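PDB 5MQ6: polycyclic ketone monooxygenase, which inserts a single oxygen atom beside the carbonyl of ketones, especially bulky polycyclic ones, using FAD and NADPH to give esters or lactones with high enantioselectivity. Local coordinates for residues L340-E345 with I366-H371; L334-Y339 with G355-P360; Q534-A539 with Q628-Y633. All blocks are in the same frame, centred on the assembly; numbering follows the deposited sequence.

Contact 1 of 3, residues L340-E345 with I366-H371; sequences LTDAAE and IGSPRH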
loop_
_atom_site.group_PDB
_atom_site.type_symbol
_atom_site.label_atom_id
_atom_site.label_comp_id
_atom_site.label_asym_id
_atom_site.label_seq_id
_atom_site.Cartn_x
_atom_site.Cartn_y
_atom_site.Cartn_z
ATOM N N LEU A 340 15.315 6.714 6.702
ATOM C CA LEU A 340 15.016 6.066 5.464
ATOM C C LEU A 340 15.290 6.915 4.245
ATOM O O LEU A 340 15.429 6.380 3.142
ATOM C CB LEU A 340 13.505 5.629 5.456
ATOM C CG LEU A 340 13.309 4.540 6.473
ATOM C CD1 LEU A 340 11.845 4.456 6.979
ATOM C CD2 LEU A 340 13.844 3.206 5.936
ATOM N N THR A 341 15.393 8.228 4.429
ATOM C CA THR A 341 15.747 9.139 3.326
ATOM C C THR A 341 17.257 9.489 3.410
ATOM O O THR A 341 17.773 10.381 2.725
ATOM C CB THR A 341 14.897 10.416 3.374
ATOM O OG1 THR A 341 14.994 11.072 4.654
ATOM C CG2 THR A 341 13.498 10.111 3.130
ATOM N N ASP A 342 17.974 8.793 4.247
ATOM C CA ASP A 342 19.439 9.003 4.387
ATOM C C ASP A 342 19.705 10.465 4.779
ATOM O O ASP A 342 20.526 11.181 4.172
ATOM C CB ASP A 342 20.162 8.522 3.135
ATOM C CG ASP A 342 21.703 8.567 3.250
ATOM O OD1 ASP A 342 22.215 8.425 4.375
ATOM O OD2 ASP A 342 22.408 8.716 2.195
ATOM N N ALA A 343 18.956 10.922 5.776
ATOM C CA ALA A 343 18.993 12.315 6.184
ATOM C C ALA A 343 19.117 12.528 7.670
ATOM O O ALA A 343 18.939 13.639 8.096
ATOM C CB ALA A 343 17.763 13.004 5.685
ATOM N N ALA A 344 19.436 11.515 8.461
ATOM C CA ALA A 344 19.452 11.700 9.896
ATOM C C ALA A 344 20.667 12.580 10.231
ATOM O O ALA A 344 21.773 12.260 9.822
ATOM C CB ALA A 344 19.507 10.358 10.627
ATOM N N GLU A 345 20.429 13.704 10.911
ATOM C CA GLU A 345 21.538 14.573 11.360
ATOM C C GLU A 345 22.338 14.041 12.574
ATOM O O GLU A 345 21.827 13.228 13.358
ATOM C CB GLU A 345 21.010 15.968 11.611
ATOM C CG GLU A 345 21.052 16.825 10.337
ATOM C CD GLU A 345 19.834 17.713 10.159
ATOM O OE1 GLU A 345 19.604 18.144 8.995
ATOM O OE2 GLU A 345 19.100 17.966 11.153
ATOM N N ILE A 366 13.086 5.892 -2.121
ATOM C CA ILE A 366 12.291 6.970 -1.514
ATOM C C ILE A 366 12.748 8.386 -1.884
ATOM O O ILE A 366 11.909 9.263 -2.090
ATOM C CB ILE A 366 12.335 6.794 0.035
ATOM C CG1 ILE A 366 11.614 5.536 0.407
ATOM C CG2 ILE A 366 11.769 7.974 0.717
ATOM C CD1 ILE A 366 10.314 5.355 -0.298
ATOM N N GLY A 367 14.054 8.595 -2.041
ATOM C CA GLY A 367 14.594 9.941 -2.230
ATOM C C GLY A 367 15.482 10.247 -1.043
ATOM O O GLY A 367 15.400 9.597 -0.012
ATOM N N SER A 368 16.296 11.262 -1.166
ATOM C CA SER A 368 17.077 11.806 -0.071
ATOM C C SER A 368 17.233 13.261 -0.296
ATOM O O SER A 368 17.474 13.616 -1.403
ATOM C CB SER A 368 18.504 11.194 -0.092
ATOM O OG SER A 368 19.277 11.683 0.986
ATOM N N PRO A 369 17.134 14.122 0.733
ATOM C CA PRO A 369 17.461 15.528 0.451
ATOM C C PRO A 369 18.937 15.860 0.538
ATOM O O PRO A 369 19.312 17.056 0.536
ATOM C CB PRO A 369 16.768 16.277 1.592
ATOM C CG PRO A 369 16.799 15.314 2.760
ATOM C CD PRO A 369 16.695 13.948 2.121
ATOM N N ARG A 370 19.800 14.881 0.684
ATOM C CA ARG A 370 21.138 15.207 1.106
ATOM C C ARG A 370 22.141 15.128 0.001
ATOM O O ARG A 370 23.289 15.474 0.235
ATOM C CB ARG A 370 21.527 14.210 2.167
ATOM C CG ARG A 370 22.617 14.673 3.054
ATOM C CD ARG A 370 23.436 13.496 3.423
ATOM N NE ARG A 370 22.993 12.915 4.658
ATOM C CZ ARG A 370 23.349 11.699 5.068
ATOM N NH1 ARG A 370 24.103 10.896 4.280
ATOM N NH2 ARG A 370 22.919 11.261 6.270
ATOM N N HIS A 371 21.769 14.598 -1.158
ATOM C CA HIS A 371 22.768 14.292 -2.130
ATOM C C HIS A 371 22.548 14.994 -3.437
ATOM O O HIS A 371 23.130 14.577 -4.397
ATOM C CB HIS A 371 22.854 12.773 -2.389
ATOM C CG HIS A 371 23.156 11.984 -1.178
ATOM N ND1 HIS A 371 24.440 11.774 -0.730
ATOM C CD2 HIS A 371 22.346 11.399 -0.277
ATOM C CE1 HIS A 371 24.406 11.061 0.375
ATOM N NE2 HIS A 371 23.145 10.832 0.679
#
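Asp342 carries CG anti to its backbone N (chi1 -174°) and Ser368 carries OG anti to its own (chi1 -179°), which brings the Asp342 carboxyl carbon toward Arg370 and His371 and the Ser368 hydroxyl off the end of the Thr341 carbonyl. Ser368 OG donates to Thr341 O at 2.6 Å, approaching almost in line with the C=O bond, and accepts from Arg370 N at 3.3 Å. That second bond makes an ST turn, so one hydroxyl both shapes the loop behind helix 363-366 and ties it to the loop behind helix 328-340. The carboxylate divides its oxygens: OD2 takes the His371 NE2 hydrogen at 2.7 Å, from above the carboxylate plane, while OD1 of Asp342 forms a salt bridge with Arg370 NH1 at 3.1 Å. Carboxylate and guanidinium are turned 66° apart, and Asp342 O lies over one guanidinium face, 3.0 Å from Arg370 CZ. Arg387 of helix 378-406 adds a long, weak ion pair to OD2. Carbon contacts flank this polar cluster, Thr341 CG2 meeting Ile366 CG2 at 3.7 Å and Ala343 CB meeting Pro369 CD at 3.8 Å. Gly367 O, buried here without a hydrogen-bond donor, is approached by Thr341 CA at 3.4 Å in a CA-H...O contact.

Contact 2 of 3, residues L334-Y339 with G355-P360; sequences LNLDSY and GWTEMP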
loop_
_atom_site.group_PDB
_atom_site.type_symbol
_atom_site.label_atom_id
_atom_site.label_comp_id
_atom_site.label_asym_id
_atom_site.label_seq_id
_atom_site.Cartn_x
_atom_site.Cartn_y
_atom_site.Cartn_z
ATOM N N LEU A 334 8.525 12.319 11.081
ATOM C CA LEU A 334 9.673 12.965 10.408
ATOM C C LEU A 334 11.019 12.368 10.862
ATOM O O LEU A 334 11.858 12.034 10.071
ATOM C CB LEU A 334 9.594 14.466 10.674
ATOM C CG LEU A 334 8.568 15.225 9.820
ATOM C CD1 LEU A 334 8.273 16.568 10.490
ATOM C CD2 LEU A 334 9.181 15.501 8.463
ATOM N N ASN A 335 11.145 12.183 12.151
ATOM C CA ASN A 335 12.321 11.547 12.724
ATOM C C ASN A 335 12.581 10.147 12.146
ATOM O O ASN A 335 13.648 9.883 11.656
ATOM C CB ASN A 335 12.149 11.535 14.233
ATOM C CG ASN A 335 13.359 11.016 14.937
ATOM O OD1 ASN A 335 13.508 9.812 15.211
ATOM N ND2 ASN A 335 14.264 11.920 15.190
ATOM N N LEU A 336 11.557 9.290 12.122
ATOM C CA LEU A 336 11.656 7.989 11.521
ATOM C C LEU A 336 12.067 8.094 10.026
ATOM O O LEU A 336 12.974 7.426 9.562
ATOM C CB LEU A 336 10.320 7.234 11.635
ATOM C CG LEU A 336 10.258 5.908 10.921
ATOM C CD1 LEU A 336 11.318 4.929 11.487
ATOM C CD2 LEU A 336 8.880 5.343 11.188
ATOM N N ASP A 337 11.351 8.906 9.278
ATOM C CA ASP A 337 11.612 8.947 7.879
ATOM C C ASP A 337 13.001 9.533 7.560
ATOM O O ASP A 337 13.487 9.297 6.443
ATOM C CB ASP A 337 10.561 9.813 7.174
ATOM C CG ASP A 337 10.374 9.422 5.720
ATOM O OD1 ASP A 337 10.130 8.177 5.458
ATOM O OD2 ASP A 337 10.435 10.367 4.850
ATOM N N SER A 338 13.612 10.325 8.471
ATOM C CA SER A 338 14.942 10.865 8.221
ATOM C C SER A 338 15.960 9.781 8.072
ATOM O O SER A 338 16.936 9.996 7.357
ATOM C CB SER A 338 15.380 11.847 9.297
ATOM O OG SER A 338 15.628 11.191 10.619
ATOM N N TYR A 339 15.719 8.593 8.665
ATOM C CA TYR A 339 16.672 7.485 8.536
ATOM C C TYR A 339 16.527 6.788 7.196
ATOM O O TYR A 339 17.474 6.317 6.619
ATOM C CB TYR A 339 16.459 6.482 9.713
ATOM C CG TYR A 339 16.935 7.077 11.009
ATOM C CD1 TYR A 339 18.319 7.046 11.388
ATOM C CD2 TYR A 339 16.086 7.799 11.791
ATOM C CE1 TYR A 339 18.763 7.700 12.571
ATOM C CE2 TYR A 339 16.506 8.427 12.946
ATOM C CZ TYR A 339 17.836 8.396 13.349
ATOM O OH TYR A 339 18.131 9.083 14.516
ATOM N N GLY A 355 14.311 -1.488 13.501
ATOM C CA GLY A 355 14.984 -1.969 12.341
ATOM C C GLY A 355 14.895 -1.128 11.093
ATOM O O GLY A 355 15.744 -1.269 10.244
ATOM N N TRP A 356 13.839 -0.294 10.981
ATOM C CA TRP A 356 13.727 0.628 9.867
ATOM C C TRP A 356 14.822 1.703 9.874
ATOM O O TRP A 356 15.102 2.273 8.854
ATOM C CB TRP A 356 12.392 1.370 9.949
ATOM C CG TRP A 356 11.176 0.546 9.539
ATOM C CD1 TRP A 356 10.238 -0.021 10.383
ATOM C CD2 TRP A 356 10.713 0.308 8.205
ATOM N NE1 TRP A 356 9.218 -0.605 9.616
ATOM C CE2 TRP A 356 9.503 -0.427 8.291
ATOM C CE3 TRP A 356 11.211 0.620 6.950
ATOM C CZ2 TRP A 356 8.800 -0.857 7.163
ATOM C CZ3 TRP A 356 10.525 0.211 5.849
ATOM C CH2 TRP A 356 9.311 -0.533 5.952
ATOM N N THR A 357 15.425 1.981 11.025
ATOM C CA THR A 357 16.435 3.032 11.159
ATOM C C THR A 357 17.846 2.544 10.803
ATOM O O THR A 357 18.813 3.298 10.967
ATOM C CB THR A 357 16.385 3.666 12.579
ATOM O OG1 THR A 357 16.790 2.706 13.577
ATOM C CG2 THR A 357 15.013 4.088 12.908
ATOM N N GLU A 358 17.961 1.309 10.300
ATOM C CA GLU A 358 19.226 0.660 9.990
ATOM C C GLU A 358 19.424 0.357 8.516
ATOM O O GLU A 358 20.239 -0.513 8.150
ATOM C CB GLU A 358 19.370 -0.669 10.762
ATOM C CG GLU A 358 19.532 -0.490 12.235
ATOM C CD GLU A 358 19.626 -1.812 13.008
ATOM O OE1 GLU A 358 20.640 -2.045 13.657
ATOM O OE2 GLU A 358 18.724 -2.611 13.009
ATOM N N MET A 359 18.663 1.045 7.677
ATOM C CA MET A 359 18.631 0.753 6.243
ATOM C C MET A 359 18.611 2.070 5.417
ATOM O O MET A 359 17.637 2.371 4.689
ATOM C CB MET A 359 17.438 -0.156 5.967
ATOM C CG MET A 359 16.163 0.223 6.648
ATOM S SD MET A 359 14.842 -0.928 6.103
ATOM C CE MET A 359 15.376 -2.457 6.821
ATOM N N PRO A 360 19.690 2.865 5.526
ATOM C CA PRO A 360 19.778 4.149 4.840
ATOM C C PRO A 360 19.797 4.047 3.308
ATOM O O PRO A 360 19.431 4.991 2.647
ATOM C CB PRO A 360 21.111 4.729 5.391
ATOM C CG PRO A 360 21.950 3.476 5.600
ATOM C CD PRO A 360 20.947 2.528 6.226
HETATM O O HOH W 1 17.160 3.549 8.050
#
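Trp356 meets Leu336 through its CB, which lies 4.0 Å from Leu336 CD1, the two side chains crossing obliquely. The indole itself then turns away from the helix: NE1 donates to the backbone O of Asp133, a residue that binds FAD, and the Trp356 side chain comes to about 6 Å from the bound flavin cofactor. Thr357 follows and carries most of the contact. It lies beside the Tyr339 side chain, both pointing the same way, and its CB sits over one face of the phenol ring, 4.2 Å from the ring centroid and 27° off the normal. This is a CH-pi contact, with Thr357 CG2 also 4.0 Å from Tyr339 CD2. Because OG1 occupies the position between N and the carbonyl carbon (chi1 67°), where it bonds to Asp354 O, the methyl is left to touch the ring and Leu336 CD1. Together these contacts set a short 3-10 turn, residues 355-357, against the C-terminal part of helix 328-340. Tyr339 OH, at the far end of the ring, bonds to Gln348 NE2 in the connection between the two segments. At Met359 the link becomes polar and indirect. A water donates to Trp356 O at 2.6 Å, accepts from Met359 N at 2.9 Å and reaches Tyr339 O through a weak bond of 3.1 Å, so that a carbonyl of helix 328-340, one of the 3-10 turn and an amide just after it share one molecule. Pro360 finishes the segment, its CA 3.6 Å from the same Tyr339 O, while its ring also touches Leu391 of helix 378-406.

Contact 3 of 3, residues Q534-A539 with Q628-Y633; sequences QSSQAA and QGMASY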
loop_
_atom_site.group_PDB
_atom_site.type_symbol
_atom_site.label_atom_id
_atom_site.label_comp_id
_atom_site.label_asym_id
_atom_site.label_seq_id
_atom_site.Cartn_x
_atom_site.Cartn_y
_atom_site.Cartn_z
ATOM N N GLN A 534 4.158 11.423 -9.184
ATOM C CA GLN A 534 4.567 12.848 -9.225
ATOM C C GLN A 534 4.528 13.474 -7.834
ATOM O O GLN A 534 4.129 14.618 -7.669
ATOM C CB GLN A 534 3.645 13.638 -10.208
ATOM C CG GLN A 534 3.406 12.933 -11.566
ATOM C CD GLN A 534 3.037 13.984 -12.625
ATOM O OE1 GLN A 534 2.268 14.927 -12.353
ATOM N NE2 GLN A 534 3.674 13.891 -13.781
ATOM N N SER A 535 4.925 12.712 -6.821
ATOM C CA SER A 535 4.940 13.287 -5.512
ATOM C C SER A 535 6.185 12.749 -4.728
ATOM O O SER A 535 7.297 12.795 -5.205
ATOM C CB SER A 535 3.584 12.972 -4.877
ATOM O OG SER A 535 3.394 11.546 -4.625
ATOM N N SER A 536 5.982 12.268 -3.535
ATOM C CA SER A 536 6.964 11.553 -2.774
ATOM C C SER A 536 6.168 10.547 -1.940
ATOM O O SER A 536 4.951 10.632 -1.867
ATOM C CB SER A 536 7.725 12.570 -1.900
ATOM O OG SER A 536 8.748 11.967 -1.122
ATOM N N GLN A 537 6.861 9.599 -1.329
ATOM C CA GLN A 537 6.256 8.555 -0.540
ATOM C C GLN A 537 7.216 8.388 0.681
ATOM O O GLN A 537 8.360 8.775 0.638
ATOM C CB GLN A 537 6.189 7.259 -1.360
ATOM C CG GLN A 537 7.616 6.725 -1.643
ATOM C CD GLN A 537 7.763 5.587 -2.648
ATOM O OE1 GLN A 537 7.402 4.429 -2.399
ATOM N NE2 GLN A 537 8.375 5.901 -3.764
ATOM N N ALA A 538 6.711 7.780 1.729
ATOM C CA ALA A 538 7.463 7.443 2.857
ATOM C C ALA A 538 7.203 5.973 3.062
ATOM O O ALA A 538 6.139 5.484 2.687
ATOM C CB ALA A 538 6.960 8.284 3.971
ATOM N N ALA A 539 8.153 5.232 3.662
ATOM C CA ALA A 539 7.858 3.877 4.084
ATOM C C ALA A 539 6.593 3.802 4.914
ATOM O O ALA A 539 5.847 2.826 4.879
ATOM C CB ALA A 539 9.012 3.353 4.921
ATOM N N GLN A 628 13.705 13.811 -3.456
ATOM C CA GLN A 628 14.272 14.442 -2.305
ATOM C C GLN A 628 13.683 14.095 -0.955
ATOM O O GLN A 628 14.114 14.664 0.061
ATOM C CB GLN A 628 14.275 15.926 -2.505
ATOM C CG GLN A 628 14.987 16.399 -3.785
ATOM C CD GLN A 628 16.489 16.223 -3.754
ATOM O OE1 GLN A 628 17.156 16.968 -3.089
ATOM N NE2 GLN A 628 17.032 15.227 -4.479
ATOM N N GLY A 629 12.754 13.144 -0.944
ATOM C CA GLY A 629 12.012 12.682 0.238
ATOM C C GLY A 629 10.798 13.435 0.736
ATOM O O GLY A 629 10.526 14.635 0.367
ATOM N N MET A 630 10.072 12.757 1.616
ATOM C CA MET A 630 8.774 13.279 2.084
ATOM C C MET A 630 8.884 14.667 2.762
ATOM O O MET A 630 8.078 15.577 2.499
ATOM C CB MET A 630 8.023 12.264 2.958
ATOM C CG MET A 630 6.650 12.789 3.396
ATOM S SD MET A 630 5.452 12.921 2.007
ATOM C CE MET A 630 5.569 11.415 1.174
ATOM N N ALA A 631 9.891 14.880 3.604
ATOM C CA ALA A 631 9.969 16.159 4.333
ATOM C C ALA A 631 10.063 17.319 3.359
ATOM O O ALA A 631 9.445 18.377 3.558
ATOM C CB ALA A 631 11.219 16.215 5.287
ATOM N N SER A 632 10.911 17.127 2.333
ATOM C CA SER A 632 11.118 18.149 1.296
ATOM C C SER A 632 9.807 18.459 0.482
ATOM O O SER A 632 9.432 19.595 0.333
ATOM C CB SER A 632 12.212 17.677 0.357
ATOM O OG SER A 632 12.388 18.621 -0.695
ATOM N N TYR A 633 9.116 17.443 0.011
ATOM C CA TYR A 633 7.814 17.589 -0.610
ATOM C C TYR A 633 6.798 18.357 0.316
ATOM O O TYR A 633 6.113 19.353 -0.103
ATOM C CB TYR A 633 7.338 16.183 -1.003
ATOM C CG TYR A 633 5.923 16.058 -1.513
ATOM C CD1 TYR A 633 5.530 16.720 -2.654
ATOM C CD2 TYR A 633 4.987 15.257 -0.846
ATOM C CE1 TYR A 633 4.261 16.565 -3.182
ATOM C CE2 TYR A 633 3.694 15.073 -1.307
ATOM C CZ TYR A 633 3.315 15.756 -2.481
ATOM O OH TYR A 633 2.062 15.610 -2.973
HETATM O O HOH W 2 11.008 11.680 -2.660
#
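Ser536 and Met630 bring the two backbones closest, 5.5 Å between CA atoms, where the extended run 536-538 passes the first turn of helix 630-641. Gly629 holds the N-cap position of that helix, its O accepting from Tyr633 N, and the loop leads to Ala539, which touches FAD, and on to helix 541-562. Ser536 points its side chain at this helix start, OG lying anti to the backbone N (chi1 -179°). The hydroxyl comes 3.1 Å from Met630 N, but at an angle too poor for a hydrogen bond. Its link is instead a water, which accepts both from Ser536 OG at 2.7 Å and from Gly629 N at 2.9 Å, bridging the loop to the residue that precedes the helix. Behind the hydroxyl, Ser536 CB packs 3.7 Å from Tyr633 CB, one turn further along the helix. The Tyr633 ring lies against the loop backbone: Ser536 N stands above the centre of one face, and Ser535 CA above the same face nearer the rim. Toward the phenol end Ser535 CB is 3.6 Å from Tyr633 OH, and that hydroxyl is hydrogen-bonded to the backbone O of His517. An alanine in place of Tyr633 would probably open a gap beneath Ser535 and the Ser536 amide and leave His517 O without this donor. Met630 takes a different route, its chain bent at chi2 and chi3 so that SD lies in plane at the edge of the Tyr633 ring and CE turns in against the loop backbone. Asp337 of helix 328-340 and Phe543 of helix 541-562 also touch this methionine. Its methyl ends pressed close to a carbonyl, with Met630 CE 3.2 Å from Ser536 O.

From the N terminus, helix 328-340 supplies 334-339 and runs straight into 340-345. Contact 2 closes the loop out to 355-360 and contact 1 the one out to 366-371; their segments alternate, so the two loops cross rather than nest. A probable hydrogen bond from Ala343 N to Ser338 O joins them. Contact 3 follows in series, closing a much longer excursion from the loop before helix 541-562 to helix 630-641. It still meets both others in space: Leu340 and Trp356 each pack on Ala539, and Asp337 on Ala538 and Met630. Helix 328-340 is thus gathered with its following loops and the C-terminal helix beside the FAD pocket.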